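Putative Type I topoisomerase (Deinococcus radiodurans, PDB 3M4A) probably relaxes DNA as a type IB topoisomerase, breaking one strand without ATP, letting DNA pass and rejoining the break. Local coordinates at residues A[127-132]-A[185-190]; A[134-139]-A[179-184]. All blocks are in the same frame, centred on the assembly; numbering follows the deposited sequence.

From the N terminus the chain runs along helix 120-134, whose residues 127-132 form the first half of contact 1, and leaves it through the loop 134-139, the first half of contact 2. It then passes helix 141-147 and the antiparallel strands 160-163 and 166-172 before strand 178-183 brings residues 179-184 back to that loop, closing contact 2. The chain goes straight on into Asp185 and helix 186-196, residues 185-190 closing contact 1, so contact 2 is nested inside contact 1. The centres of the two contacts lie about 10 Å apart, joined by packing of Leu130 and Leu188 against Thr183. Together they fasten one helix and its exit to an edge strand and the DNA-binding helix after it.

Contact 1: A[127-132]-A[185-190]; sequences MTRLLH and DRTLAA. With ACY (acetic acid), chain D; nucleotides of chain B.
Arg129 has CG anti to its backbone N (chi1 -178°), which sends the chain out from helix 120-134 toward segment 185-190, and a bend at chi3 (-71°) places NE beside a bound acetate. Arg129 and Asp185 cross at about a right angle, and Arg129 NH1 donates to Asp185 OD2 at 2.9 Å in a salt bridge. OD2 lies near the guanidinium plane, and NH1 comes from above the carboxylate; the two planes stand 83° apart. From the other face of that carboxylate Leu188 N donates to Asp185 OD2 at 2.9 Å, making Asp185 the N-cap of helix 186-196. Alongside the aliphatic part of Arg129, Leu188 CG packs 3.9 Å from Arg129 CD, and Leu188 CD1 meets Leu130 CD2 at 3.8 Å as the two leucines slide past each other.

NH1 also donates to the DNA, together with NH2: they reach OP2 and OP1 of DC10 of chain B at 2.9 and 3.0 Å, and Thr187 OG1 adds a bond to the same OP2. Arg129 NE donates almost straight to O of the acetate, probably from the crystallisation liquor, whose OXT takes a bond from His132 ND1. An alanine in place of Arg129 would probably leave Asp185 without its cationic mate and the phosphate without its two-pronged clamp. One guanidinium face of Arg186 packs off centre on the C5 and C6 side of the DC10 base, and NH1 and NH2 donate to O6 and N7 of DG11 of chain B, the bidentate arginine–guanine pairing characteristic of major-groove recognition, at the N-terminal end of helix 186-196, whose Thr187 side chain, with Arg129, binds the DC10 phosphate.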
ATOM      1  N   MET A 127       9.202   3.503  -4.527  1.00  4.41           N
ATOM      2  CA  MET A 127       8.937   3.560  -3.087  1.00  4.65           C
ATOM      3  C   MET A 127       7.525   3.098  -2.744  1.00  4.59           C
ATOM      4  O   MET A 127       7.336   2.405  -1.755  1.00  5.35           O
ATOM      5  CB  MET A 127       9.192   4.980  -2.550  1.00  4.36           C
ATOM      6  CG  MET A 127      10.654   5.380  -2.597  1.00  2.23           C
ATOM      7  SD  MET A 127      10.890   7.153  -2.343  1.00  6.88           S
ATOM      8  CE  MET A 127      11.006   7.177  -0.555  1.00  9.69           C
ATOM      9  N   THR A 128       6.554   3.456  -3.588  1.00  3.91           N
ATOM     10  CA  THR A 128       5.159   3.061  -3.408  1.00  3.77           C
ATOM     11  C   THR A 128       5.034   1.553  -3.589  1.00  3.16           C
ATOM     12  O   THR A 128       4.319   0.891  -2.841  1.00  3.12           O
ATOM     13  CB  THR A 128       4.223   3.801  -4.359  1.00  4.14           C
ATOM     14  OG1 THR A 128       4.326   5.210  -4.119  1.00  5.73           O
ATOM     15  CG2 THR A 128       2.773   3.387  -4.107  1.00  5.22           C
ATOM     16  N   ARG A 129       5.741   1.001  -4.566  1.00  2.70           N
ATOM     17  CA  ARG A 129       5.755  -0.464  -4.707  1.00  2.75           C
ATOM     18  C   ARG A 129       6.314  -1.112  -3.448  1.00  3.42           C
ATOM     19  O   ARG A 129       5.790  -2.111  -2.977  1.00  2.35           O
ATOM     20  CB  ARG A 129       6.514  -0.926  -5.956  1.00  2.91           C
ATOM     21  CG  ARG A 129       6.484  -2.442  -6.140  1.00  2.39           C
ATOM     22  CD  ARG A 129       7.001  -2.832  -7.494  1.00  2.99           C
ATOM     23  NE  ARG A 129       6.042  -2.438  -8.524  1.00  3.16           N
ATOM     24  CZ  ARG A 129       6.225  -2.619  -9.827  1.00  5.58           C
ATOM     25  NH1 ARG A 129       7.289  -3.249 -10.293  1.00  5.59           N
ATOM     26  NH2 ARG A 129       5.289  -2.213 -10.663  1.00  5.58           N
ATOM     27  N   LEU A 130       7.377  -0.560  -2.891  1.00  3.21           N
ATOM     28  CA  LEU A 130       7.930  -1.113  -1.634  1.00  3.10           C
ATOM     29  C   LEU A 130       6.951  -1.045  -0.439  1.00  3.37           C
ATOM     30  O   LEU A 130       6.882  -1.977   0.347  1.00  3.41           O
ATOM     31  CB  LEU A 130       9.249  -0.438  -1.290  1.00  3.42           C
ATOM     32  CG  LEU A 130      10.397  -0.829  -2.230  1.00  2.52           C
ATOM     33  CD1 LEU A 130      11.579   0.125  -2.090  1.00  4.03           C
ATOM     34  CD2 LEU A 130      10.812  -2.283  -1.933  1.00  3.11           C
ATOM     35  N   LEU A 131       6.196   0.046  -0.329  1.00  3.92           N
ATOM     36  CA  LEU A 131       5.131   0.144   0.693  1.00  4.01           C
ATOM     37  C   LEU A 131       4.101  -0.964   0.508  1.00  3.66           C
ATOM     38  O   LEU A 131       3.659  -1.594   1.471  1.00  4.94           O
ATOM     39  CB  LEU A 131       4.422   1.494   0.620  1.00  4.25           C
ATOM     40  CG  LEU A 131       5.165   2.776   0.952  1.00  4.94           C
ATOM     41  CD1 LEU A 131       4.340   4.031   0.605  1.00  6.37           C
ATOM     42  CD2 LEU A 131       5.623   2.784   2.417  1.00  6.96           C
ATOM     43  N   HIS A 132       3.727  -1.204  -0.751  1.00  3.71           N
ATOM     44  CA  HIS A 132       2.710  -2.167  -1.085  1.00  3.67           C
ATOM     45  C   HIS A 132       3.167  -3.598  -0.814  1.00  3.17           C
ATOM     46  O   HIS A 132       2.460  -4.351  -0.134  1.00  5.28           O
ATOM     47  CB  HIS A 132       2.341  -1.991  -2.554  1.00  4.28           C
ATOM     48  CG  HIS A 132       1.267  -2.924  -3.047  1.00  3.48           C
ATOM     49  ND1 HIS A 132       1.145  -3.233  -4.382  1.00  6.03           N
ATOM     50  CD2 HIS A 132       0.279  -3.594  -2.410  1.00  5.98           C
ATOM     51  CE1 HIS A 132       0.121  -4.050  -4.550  1.00  6.58           C
ATOM     52  NE2 HIS A 132      -0.425  -4.288  -3.368  1.00  6.34           N
ATOM     53  N   ASP A 185      10.683  -8.802  -6.957  1.00  6.06           N
ATOM     54  CA  ASP A 185      10.305  -8.151  -8.213  1.00  6.91           C
ATOM     55  C   ASP A 185      11.543  -7.733  -9.014  1.00  6.67           C
ATOM     56  O   ASP A 185      12.468  -7.120  -8.475  1.00  7.13           O
ATOM     57  CB  ASP A 185       9.459  -6.915  -7.920  1.00  7.06           C
ATOM     58  CG  ASP A 185       9.047  -6.175  -9.179  1.00  8.85           C
ATOM     59  OD1 ASP A 185       8.333  -6.778 -10.015  1.00 15.47           O
ATOM     60  OD2 ASP A 185       9.436  -5.007  -9.331  1.00  9.55           O
ATOM     61  N   ARG A 186      11.548  -8.078 -10.302  1.00  7.13           N
ATOM     62  CA  ARG A 186      12.653  -7.766 -11.203  1.00  8.03           C
ATOM     63  C   ARG A 186      12.917  -6.277 -11.302  1.00  7.33           C
ATOM     64  O   ARG A 186      14.088  -5.842 -11.334  1.00  7.63           O
ATOM     65  CB  ARG A 186      12.335  -8.279 -12.623  1.00  8.96           C
ATOM     66  CG  ARG A 186      12.320  -9.758 -12.795  1.00 12.15           C
ATOM     67  CD  ARG A 186      11.919 -10.093 -14.248  1.00 11.44           C
ATOM     68  NE  ARG A 186      10.492  -9.882 -14.550  1.00 13.53           N
ATOM     69  CZ  ARG A 186       9.951  -9.982 -15.768  1.00 13.60           C
ATOM     70  NH1 ARG A 186      10.703 -10.253 -16.818  1.00 12.05           N
ATOM     71  NH2 ARG A 186       8.655  -9.805 -15.946  1.00 13.48           N
ATOM     72  N   THR A 187      11.839  -5.498 -11.395  1.00  6.86           N
ATOM     73  CA  THR A 187      11.928  -4.049 -11.592  1.00  6.15           C
ATOM     74  C   THR A 187      12.538  -3.390 -10.363  1.00  5.59           C
ATOM     75  O   THR A 187      13.446  -2.568 -10.486  1.00  5.41           O
ATOM     76  CB  THR A 187      10.561  -3.473 -11.992  1.00  6.65           C
ATOM     77  OG1 THR A 187      10.238  -4.004 -13.284  1.00  7.49           O
ATOM     78  CG2 THR A 187      10.583  -1.948 -12.054  1.00  6.87           C
ATOM     79  N   LEU A 188      12.104  -3.799  -9.177  1.00  5.22           N
ATOM     80  CA  LEU A 188      12.724  -3.293  -7.949  1.00  5.21           C
ATOM     81  C   LEU A 188      14.192  -3.612  -7.907  1.00  5.33           C
ATOM     82  O   LEU A 188      14.983  -2.745  -7.585  1.00  5.81           O
ATOM     83  CB  LEU A 188      12.054  -3.856  -6.688  1.00  4.96           C
ATOM     84  CG  LEU A 188      10.664  -3.297  -6.345  1.00  6.54           C
ATOM     85  CD1 LEU A 188      10.000  -4.038  -5.186  1.00 10.58           C
ATOM     86  CD2 LEU A 188      10.725  -1.798  -6.037  1.00  9.08           C
ATOM     87  N   ALA A 189      14.568  -4.857  -8.220  1.00  4.74           N
ATOM     88  CA  ALA A 189      15.985  -5.230  -8.150  1.00  5.35           C
ATOM     89  C   ALA A 189      16.856  -4.425  -9.114  1.00  5.22           C
ATOM     90  O   ALA A 189      17.888  -3.894  -8.717  1.00  5.39           O
ATOM     91  CB  ALA A 189      16.169  -6.738  -8.366  1.00  4.50           C
ATOM     92  N   ALA A 190      16.405  -4.278 -10.354  1.00  6.02           N
ATOM     93  CA  ALA A 190      17.178  -3.540 -11.365  1.00  6.19           C
ATOM     94  C   ALA A 190      17.365  -2.060 -10.987  1.00  6.60           C
ATOM     95  O   ALA A 190      18.458  -1.491 -11.120  1.00  7.02           O
ATOM     96  CB  ALA A 190      16.487  -3.645 -12.710  1.00  6.86           C
TER
HETATM   97  C   ACY D 804       2.951  -1.311  -6.828  1.00  8.62           C
HETATM   98  O   ACY D 804       3.659  -1.101  -7.842  1.00  7.88           O
HETATM   99  OXT ACY D 804       2.890  -2.429  -6.270  1.00  7.46           O
HETATM  100  CH3 ACY D 804       2.139  -0.180  -6.275  1.00  8.72           C
ATOM    101  P    DC B  10       6.331  -2.997 -14.154  1.00  5.88           P
ATOM    102  OP1  DC B  10       5.095  -2.442 -13.613  1.00  5.52           O
ATOM    103  OP2  DC B  10       7.312  -3.558 -13.195  1.00  4.77           O
ATOM    104  O5'  DC B  10       5.920  -4.181 -15.136  1.00  5.68           O
ATOM    105  C5'  DC B  10       4.926  -3.935 -16.145  1.00  6.55           C
ATOM    106  C4'  DC B  10       4.868  -5.109 -17.092  1.00  7.53           C
ATOM    107  O4'  DC B  10       6.109  -5.190 -17.857  1.00  6.40           O
ATOM    108  C3'  DC B  10       4.698  -6.476 -16.426  1.00  7.99           C
ATOM    109  O3'  DC B  10       3.847  -7.292 -17.198  1.00 12.32           O
ATOM    110  C2'  DC B  10       6.096  -7.054 -16.443  1.00  7.42           C
ATOM    111  C1'  DC B  10       6.534  -6.551 -17.806  1.00  6.17           C
ATOM    112  N1   DC B  10       7.982  -6.587 -18.068  1.00  4.90           N
ATOM    113  C2   DC B  10       8.393  -6.685 -19.404  1.00  3.47           C
ATOM    114  O2   DC B  10       7.537  -6.741 -20.308  1.00  5.00           O
ATOM    115  N3   DC B  10       9.712  -6.734 -19.673  1.00  4.03           N
ATOM    116  C4   DC B  10      10.611  -6.692 -18.692  1.00  5.01           C
ATOM    117  N4   DC B  10      11.898  -6.731 -19.027  1.00  6.12           N
ATOM    118  C5   DC B  10      10.213  -6.583 -17.326  1.00  6.27           C
ATOM    119  C6   DC B  10       8.901  -6.544 -17.066  1.00  5.79           C
ATOM    120  P    DG B  11       2.497  -7.869 -16.606  1.00 16.50           P
ATOM    121  OP1  DG B  11       1.620  -6.699 -16.381  1.00 18.54           O
ATOM    122  OP2  DG B  11       2.846  -8.866 -15.582  1.00 17.67           O
ATOM    123  O5'  DG B  11       1.942  -8.641 -17.897  1.00 14.08           O
ATOM    124  C5'  DG B  11       1.599  -7.961 -19.084  1.00 13.74           C
ATOM    125  C4'  DG B  11       1.902  -8.819 -20.296  1.00 12.04           C
ATOM    126  O4'  DG B  11       3.335  -8.852 -20.557  1.00 11.38           O
ATOM    127  C3'  DG B  11       1.478 -10.281 -20.146  1.00 13.41           C
ATOM    128  O3'  DG B  11       0.908 -10.698 -21.372  1.00 16.44           O
ATOM    129  C2'  DG B  11       2.773 -10.997 -19.780  1.00 11.83           C
ATOM    130  C1'  DG B  11       3.813 -10.205 -20.556  1.00  8.20           C
ATOM    131  N9   DG B  11       5.175 -10.182 -20.012  1.00  6.63           N
ATOM    132  C8   DG B  11       5.528 -10.045 -18.708  1.00  6.53           C
ATOM    133  N7   DG B  11       6.805 -10.026 -18.510  1.00  7.04           N
ATOM    134  C5   DG B  11       7.340 -10.142 -19.781  1.00  5.13           C
ATOM    135  C6   DG B  11       8.686 -10.176 -20.191  1.00  5.20           C
ATOM    136  O6   DG B  11       9.704 -10.126 -19.485  1.00  6.51           O
ATOM    137  N1   DG B  11       8.819 -10.305 -21.562  1.00  6.36           N
ATOM    138  C2   DG B  11       7.748 -10.394 -22.433  1.00  5.47           C
ATOM    139  N2   DG B  11       8.081 -10.514 -23.729  1.00  7.28           N
ATOM    140  N3   DG B  11       6.467 -10.371 -22.069  1.00  6.57           N
ATOM    141  C4   DG B  11       6.341 -10.228 -20.722  1.00  6.83           C
ATOM    142  P    DG B   9      12.634  -0.646 -15.952  1.00  5.93           P
ATOM    143  OP1  DG B   9      12.986   0.447 -14.998  1.00  6.83           O
ATOM    144  OP2  DG B   9      13.418  -1.898 -15.966  1.00  6.51           O
ATOM    145  O5'  DG B   9      11.102  -1.064 -15.786  1.00  6.23           O
ATOM    146  C5'  DG B   9      10.085  -0.092 -15.766  1.00  6.76           C
ATOM    147  C4'  DG B   9       8.748  -0.695 -16.165  1.00  6.43           C
ATOM    148  O4'  DG B   9       8.728  -1.159 -17.538  1.00  4.58           O
ATOM    149  C3'  DG B   9       8.377  -1.946 -15.378  1.00  3.91           C
ATOM    150  O3'  DG B   9       6.992  -1.896 -15.105  1.00  4.13           O
ATOM    151  C2'  DG B   9       8.854  -3.115 -16.256  1.00  4.40           C
ATOM    152  C1'  DG B   9       8.559  -2.596 -17.637  1.00  4.16           C
ATOM    153  N9   DG B   9       9.472  -2.943 -18.718  1.00  3.17           N
ATOM    154  C8   DG B   9      10.831  -2.948 -18.663  1.00  3.42           C
ATOM    155  N7   DG B   9      11.426  -3.203 -19.792  1.00  3.79           N
ATOM    156  C5   DG B   9      10.378  -3.377 -20.667  1.00  3.18           C
ATOM    157  C6   DG B   9      10.386  -3.672 -22.045  1.00  3.88           C
ATOM    158  O6   DG B   9      11.342  -3.836 -22.809  1.00  3.78           O
ATOM    159  N1   DG B   9       9.103  -3.761 -22.535  1.00  3.22           N
ATOM    160  C2   DG B   9       7.949  -3.585 -21.813  1.00  3.34           C
ATOM    161  N2   DG B   9       6.777  -3.704 -22.452  1.00  3.02           N
ATOM    162  N3   DG B   9       7.933  -3.279 -20.532  1.00  3.50           N
ATOM    163  C4   DG B   9       9.173  -3.230 -20.026  1.00  2.49           C
TER

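Contact 2: A[134-139]-A[179-184]; sequences ARFRVG and QHKATS
Lys181 NZ makes three hydrogen bonds: to Ala134 O at 3.1 Å, to a water at 2.7 Å from NZ, and to the backbone O of Asp277 beyond the two segments. The bond to Ala134 O arrives nearly along the C=O axis (163° at the oxygen), and the water also makes a weak, long bond to Arg135 O. The lysine chain stays extended as far as CE and bends only at its last torsion (chi4 -72°), which turns NZ toward these acceptors.

On the way there, the aliphatic part of Lys181 lies over Phe136. Lys181 CD sits over the centre of one ring face, 3.5 Å from the centroid, in a CH-pi contact, and all six ring carbons lie within 3.9 Å of it. NZ is farther off, so any cation-pi attraction is weak at most. The same ring meets Phe169 edge-to-face, and Ala134 CB approaches Thr183 CG2 at 4.2 Å.

At the N-terminal end of segment 179-184, Arg137 NH1 makes a weak bond to Gln179 OE1 at 2.9 Å, but the orientation of this amide is doubtful. The two side chains cross at about a right angle; Arg137 NH2 is bound to Gly279 O. Arg135, which leaves the helix with positive phi, turns its own charge to Asp277.

The buried ammonium of Lys181 is thus met by carbonyl oxygens and water rather than by a carboxylate among the partners named, so its charge probably depends on these three bonds for its solvation, while the face of Phe136 holds the methylenes.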
ATOM      1  N   ALA A 134       6.093  -4.763   0.594  1.00  4.15           N
ATOM      2  CA  ALA A 134       6.922  -5.032   1.771  1.00  4.07           C
ATOM      3  C   ALA A 134       6.490  -4.335   3.064  1.00  4.60           C
ATOM      4  O   ALA A 134       7.115  -4.553   4.097  1.00  5.27           O
ATOM      5  CB  ALA A 134       8.383  -4.716   1.460  1.00  4.32           C
ATOM      6  N   ARG A 135       5.438  -3.521   3.003  1.00  4.06           N
ATOM      7  CA  ARG A 135       4.717  -3.075   4.213  1.00  4.89           C
ATOM      8  C   ARG A 135       5.601  -2.183   5.095  1.00  4.91           C
ATOM      9  O   ARG A 135       5.495  -2.174   6.333  1.00  5.47           O
ATOM     10  CB  ARG A 135       4.156  -4.278   4.964  1.00  5.26           C
ATOM     11  CG  ARG A 135       3.161  -5.085   4.138  1.00  5.65           C
ATOM     12  CD  ARG A 135       2.893  -6.483   4.692  1.00  7.24           C
ATOM     13  NE  ARG A 135       4.080  -7.334   4.705  1.00  7.99           N
ATOM     14  CZ  ARG A 135       4.447  -8.132   3.707  1.00 10.78           C
ATOM     15  NH1 ARG A 135       3.743  -8.201   2.594  1.00 11.53           N
ATOM     16  NH2 ARG A 135       5.539  -8.869   3.828  1.00 11.52           N
ATOM     17  N   PHE A 136       6.442  -1.387   4.441  1.00  5.19           N
ATOM     18  CA  PHE A 136       7.226  -0.367   5.141  1.00  5.52           C
ATOM     19  C   PHE A 136       6.347   0.739   5.737  1.00  6.33           C
ATOM     20  O   PHE A 136       5.268   1.052   5.212  1.00  5.59           O
ATOM     21  CB  PHE A 136       8.157   0.345   4.173  1.00  5.01           C
ATOM     22  CG  PHE A 136       9.430  -0.396   3.811  1.00  4.92           C
ATOM     23  CD1 PHE A 136      10.618  -0.185   4.516  1.00  5.41           C
ATOM     24  CD2 PHE A 136       9.464  -1.227   2.699  1.00  6.20           C
ATOM     25  CE1 PHE A 136      11.783  -0.818   4.136  1.00  5.78           C
ATOM     26  CE2 PHE A 136      10.619  -1.866   2.308  1.00  5.34           C
ATOM     27  CZ  PHE A 136      11.785  -1.679   3.026  1.00  4.71           C
ATOM     28  N   ARG A 137       6.852   1.343   6.807  1.00  6.53           N
ATOM     29  CA  ARG A 137       6.423   2.678   7.223  1.00  7.49           C
ATOM     30  C   ARG A 137       7.156   3.709   6.373  1.00  7.72           C
ATOM     31  O   ARG A 137       8.277   3.473   5.921  1.00  7.94           O
ATOM     32  CB  ARG A 137       6.775   2.906   8.694  1.00  8.07           C
ATOM     33  CG  ARG A 137       6.138   1.955   9.674  1.00  8.92           C
ATOM     34  CD  ARG A 137       6.681   2.273  11.049  1.00 10.11           C
ATOM     35  NE  ARG A 137       6.157   1.460  12.130  1.00 12.48           N
ATOM     36  CZ  ARG A 137       6.649   0.289  12.519  1.00 13.88           C
ATOM     37  NH1 ARG A 137       7.671  -0.275  11.898  1.00 16.63           N
ATOM     38  NH2 ARG A 137       6.097  -0.328  13.547  1.00 15.82           N
ATOM     39  N   VAL A 138       6.553   4.872   6.154  1.00  8.51           N
ATOM     40  CA  VAL A 138       7.191   5.903   5.344  1.00  8.85           C
ATOM     41  C   VAL A 138       8.353   6.597   6.090  1.00 10.08           C
ATOM     42  O   VAL A 138       9.401   6.868   5.510  1.00 10.45           O
ATOM     43  CB  VAL A 138       6.152   6.960   4.848  1.00  8.89           C
ATOM     44  CG1 VAL A 138       6.857   8.142   4.215  1.00  8.71           C
ATOM     45  CG2 VAL A 138       5.151   6.323   3.860  1.00  9.20           C
ATOM     46  N   GLY A 139       8.150   6.863   7.379  1.00 10.63           N
ATOM     47  CA  GLY A 139       9.146   7.553   8.198  1.00 11.51           C
ATOM     48  C   GLY A 139       9.133   9.048   7.953  1.00 12.07           C
ATOM     49  O   GLY A 139       8.357   9.554   7.146  1.00 12.34           O
ATOM     50  N   GLN A 179      14.467  -4.677  11.842  1.00 11.32           N
ATOM     51  CA  GLN A 179      13.533  -4.967  10.760  1.00 10.07           C
ATOM     52  C   GLN A 179      14.272  -5.681   9.634  1.00  8.67           C
ATOM     53  O   GLN A 179      15.421  -5.353   9.318  1.00  8.00           O
ATOM     54  CB  GLN A 179      12.895  -3.702  10.181  1.00 11.07           C
ATOM     55  CG  GLN A 179      12.127  -2.803  11.147  1.00 14.67           C
ATOM     56  CD  GLN A 179      10.628  -3.075  11.202  1.00 18.83           C
ATOM     57  OE1 GLN A 179       9.889  -2.094  11.693  1.00 22.45           O
ATOM     58  NE2 GLN A 179      10.140  -4.142  10.813  1.00 21.46           N
ATOM     59  N   HIS A 180      13.587  -6.670   9.053  1.00  7.67           N
ATOM     60  CA  HIS A 180      14.060  -7.380   7.874  0.50  6.92           C
ATOM     61  C   HIS A 180      12.926  -7.434   6.852  1.00  6.52           C
ATOM     62  O   HIS A 180      11.809  -7.831   7.187  1.00  6.61           O
ATOM     63  CB  HIS A 180      14.494  -8.790   8.285  0.50  6.98           C
ATOM     64  CG  HIS A 180      15.374  -8.803   9.502  0.50  6.05           C
ATOM     65  ND1 HIS A 180      16.743  -8.672   9.430  0.50  7.59           N
ATOM     66  CD2 HIS A 180      15.073  -8.867  10.821  0.50  7.25           C
ATOM     67  CE1 HIS A 180      17.249  -8.683  10.653  0.50  6.63           C
ATOM     68  NE2 HIS A 180      16.258  -8.796  11.514  0.50  8.03           N
ATOM     69  N   LYS A 181      13.221  -7.067   5.612  1.00  5.50           N
ATOM     70  CA  LYS A 181      12.232  -7.093   4.551  1.00  5.83           C
ATOM     71  C   LYS A 181      12.918  -7.553   3.288  1.00  4.88           C
ATOM     72  O   LYS A 181      14.108  -7.403   3.161  1.00  5.40           O
ATOM     73  CB  LYS A 181      11.668  -5.698   4.346  1.00  5.51           C
ATOM     74  CG  LYS A 181      11.012  -5.167   5.613  1.00  7.68           C
ATOM     75  CD  LYS A 181      10.279  -3.891   5.387  1.00  8.67           C
ATOM     76  CE  LYS A 181       9.514  -3.474   6.627  1.00  9.61           C
ATOM     77  NZ  LYS A 181       8.302  -4.312   6.920  1.00 11.31           N
ATOM     78  N   ALA A 182      12.153  -8.128   2.371  1.00  5.40           N
ATOM     79  CA  ALA A 182      12.744  -8.635   1.128  1.00  4.09           C
ATOM     80  C   ALA A 182      11.723  -8.602   0.022  1.00  4.08           C
ATOM     81  O   ALA A 182      10.531  -8.740   0.263  1.00  4.89           O
ATOM     82  CB  ALA A 182      13.266 -10.058   1.315  1.00  4.57           C
ATOM     83  N   THR A 183      12.215  -8.455  -1.205  1.00  4.56           N
ATOM     84  CA  THR A 183      11.346  -8.412  -2.398  1.00  4.51           C
ATOM     85  C   THR A 183      11.947  -9.295  -3.486  1.00  4.83           C
ATOM     86  O   THR A 183      13.137  -9.568  -3.460  1.00  5.07           O
ATOM     87  CB  THR A 183      11.164  -6.967  -2.956  1.00  5.22           C
ATOM     88  OG1 THR A 183      12.410  -6.427  -3.394  1.00  7.27           O
ATOM     89  CG2 THR A 183      10.533  -6.047  -1.884  1.00  5.60           C
ATOM     90  N   SER A 184      11.108  -9.716  -4.428  1.00  4.47           N
ATOM     91  CA  SER A 184      11.516 -10.592  -5.524  1.00  5.13           C
ATOM     92  C   SER A 184      11.272  -9.996  -6.907  1.00  6.21           C
ATOM     93  O   SER A 184      11.626 -10.623  -7.924  1.00  7.40           O
ATOM     94  CB  SER A 184      10.814 -11.954  -5.397  1.00  5.10           C
ATOM     95  OG  SER A 184       9.387 -11.822  -5.388  1.00  5.23           O
TER
HETATM   96  O   HOH W   1       7.730  -2.593   8.984  1.00 12.85           O